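Local coordinates for protein tapirin (Caldicellulosiruptor kristjanssonii, PDB 6N2B) that probably binds cellulose through its beta-helical, calcium-carrying C-terminal domain, which is likely to help the thermophilic bacterium adhere to plant biomass, at residues I463-V466 and N467-G471. Residues are numbered along the deposited sequence; the frame is centred on the assembly and turned at random.
Sequences ITEV and NSKLG. With CA (calcium ion), chain C.
The calcium site at one end of the domain takes a ligand from the last turns of helix 459-470, where Glu-465 and Lys-469 run side by side, one turn apart. OE1 of Glu-465 binds the calcium ion at 2.5 Å, in a shell it shares with OD1 of Asp-429 and the carbonyl oxygens of Val-431, Ala-433 and Leu-436. Glu-465 leaves the helix with CG anti to N (chi1 -179°) and bends at chi2, which brings OE2 alongside NZ of Lys-469 in a long salt bridge of 3.9 Å; Ser-438 OG hydrogen-bonds to both groups. In the backbone that carries this pair, the i to i+4 bonding of the alpha-helix runs on, with side chains joining in. Carbonyl O of Glu-465 accepts from Ser-468 OG at 2.6 Å as well as from the backbone N of Lys-469. On another side, Ile-463 O is gripped twice by Asn-467, by ND2 at 2.8 Å and by its backbone N at 3.2 Å, the two donors arriving from opposite faces of the carbonyl plane. Without the carboxamide, as with an alanine here, the Ile-463 carbonyl would probably keep just the backbone bond, and the contact of ND2 with Ile-463 CG2 (3.6 Å) would probably go too. Val-466 CG1 meets Leu-470 CD1 at 3.9 Å on the buried side, near Phe-473 and Trp-447, before Gly-471 leaves the helix with positive phi (65°).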
ATOM      1  N   ILE A 463      -7.809  22.059  14.560  1.00 19.06           N
ATOM      2  CA  ILE A 463      -7.371  23.431  14.811  1.00 20.58           C
ATOM      3  C   ILE A 463      -7.582  23.800  16.283  1.00 26.29           C
ATOM      4  O   ILE A 463      -6.694  24.373  16.932  1.00 24.29           O
ATOM      5  CB  ILE A 463      -8.108  24.408  13.873  1.00 22.04           C
ATOM      6  CG1 ILE A 463      -7.739  24.148  12.415  1.00 18.38           C
ATOM      7  CG2 ILE A 463      -7.802  25.835  14.229  1.00 16.98           C
ATOM      8  CD1 ILE A 463      -8.775  24.663  11.463  1.00 18.13           C
ATOM      9  N   THR A 464      -8.756  23.468  16.833  1.00 15.12           N
ATOM     10  CA  THR A 464      -9.002  23.727  18.247  1.00 19.42           C
ATOM     11  C   THR A 464      -7.986  23.001  19.126  1.00 19.29           C
ATOM     12  O   THR A 464      -7.296  23.626  19.943  1.00 20.59           O
ATOM     13  CB  THR A 464     -10.430  23.318  18.626  1.00 24.25           C
ATOM     14  OG1 THR A 464     -11.376  24.079  17.861  1.00 29.43           O
ATOM     15  CG2 THR A 464     -10.685  23.567  20.104  1.00 17.42           C
ATOM     16  N   GLU A 465      -7.873  21.681  18.965  1.00 16.86           N
ATOM     17  CA  GLU A 465      -7.034  20.892  19.860  1.00 17.90           C
ATOM     18  C   GLU A 465      -5.571  21.311  19.776  1.00 21.09           C
ATOM     19  O   GLU A 465      -4.928  21.546  20.805  1.00 26.34           O
ATOM     20  CB  GLU A 465      -7.177  19.407  19.549  1.00 17.17           C
ATOM     21  CG  GLU A 465      -6.347  18.528  20.461  1.00 17.80           C
ATOM     22  CD  GLU A 465      -7.063  18.263  21.769  1.00 25.42           C
ATOM     23  OE1 GLU A 465      -8.248  18.665  21.847  1.00 26.12           O
ATOM     24  OE2 GLU A 465      -6.462  17.659  22.697  1.00 19.25           O
ATOM     25  N   VAL A 466      -5.021  21.413  18.565  1.00 14.66           N
ATOM     26  CA  VAL A 466      -3.596  21.712  18.432  1.00 20.90           C
ATOM     27  C   VAL A 466      -3.258  23.058  19.079  1.00 20.40           C
ATOM     28  O   VAL A 466      -2.325  23.159  19.882  1.00 22.60           O
ATOM     29  CB  VAL A 466      -3.165  21.660  16.950  1.00 29.09           C
ATOM     30  CG1 VAL A 466      -1.811  22.295  16.756  1.00 19.31           C
ATOM     31  CG2 VAL A 466      -3.130  20.211  16.434  1.00 17.27           C
ATOM     32  N   ASN A 467      -4.018  24.106  18.751  1.00 17.56           N
ATOM     33  CA  ASN A 467      -3.747  25.433  19.307  1.00 18.84           C
ATOM     34  C   ASN A 467      -3.826  25.450  20.823  1.00 19.79           C
ATOM     35  O   ASN A 467      -3.094  26.197  21.481  1.00 19.41           O
ATOM     36  CB  ASN A 467      -4.747  26.458  18.767  1.00 20.06           C
ATOM     37  CG  ASN A 467      -4.334  27.025  17.451  1.00 27.03           C
ATOM     38  OD1 ASN A 467      -3.361  27.794  17.350  1.00 19.61           O
ATOM     39  ND2 ASN A 467      -5.098  26.671  16.410  1.00 20.13           N
ATOM     40  N   SER A 468      -4.758  24.697  21.394  1.00 22.76           N
ATOM     41  CA  SER A 468      -4.871  24.701  22.843  1.00 23.32           C
ATOM     42  C   SER A 468      -3.598  24.164  23.494  1.00 24.74           C
ATOM     43  O   SER A 468      -3.162  24.675  24.534  1.00 25.96           O
ATOM     44  CB  SER A 468      -6.077  23.878  23.268  1.00 22.65           C
ATOM     45  OG  SER A 468      -5.819  22.499  23.024  1.00 28.79           O
ATOM     46  N   LYS A 469      -2.988  23.131  22.898  1.00 17.05           N
ATOM     47  CA  LYS A 469      -1.834  22.508  23.530  1.00 17.41           C
ATOM     48  C   LYS A 469      -0.552  23.273  23.250  1.00 29.36           C
ATOM     49  O   LYS A 469       0.336  23.324  24.116  1.00 24.00           O
ATOM     50  CB  LYS A 469      -1.674  21.054  23.081  1.00 13.03           C
ATOM     51  CG  LYS A 469      -2.861  20.135  23.457  1.00 19.34           C
ATOM     52  CD  LYS A 469      -3.099  20.116  24.955  1.00 13.28           C
ATOM     53  CE  LYS A 469      -3.991  18.987  25.393  1.00 17.94           C
ATOM     54  NZ  LYS A 469      -3.457  17.614  25.160  1.00 20.88           N
ATOM     55  N   LEU A 470      -0.452  23.904  22.073  1.00 27.08           N
ATOM     56  CA  LEU A 470       0.795  24.493  21.611  1.00 14.35           C
ATOM     57  C   LEU A 470       0.829  26.006  21.669  1.00 20.98           C
ATOM     58  O   LEU A 470       1.900  26.587  21.453  1.00 23.56           O
ATOM     59  CB  LEU A 470       1.068  24.057  20.174  1.00 15.90           C
ATOM     60  CG  LEU A 470       1.110  22.552  19.922  1.00 19.91           C
ATOM     61  CD1 LEU A 470       1.695  22.303  18.539  1.00 20.43           C
ATOM     62  CD2 LEU A 470       1.912  21.814  20.990  1.00 12.38           C
ATOM     63  N   GLY A 471      -0.303  26.658  21.945  1.00 26.08           N
ATOM     64  CA  GLY A 471      -0.415  28.097  21.824  1.00 15.33           C
ATOM     65  C   GLY A 471      -0.274  28.611  20.411  1.00 19.52           C
ATOM     66  O   GLY A 471      -0.190  29.825  20.215  1.00 18.22           O
TER
HETATM   67 CA    CA C 601      -9.050  17.984  24.095  1.00 51.62          CA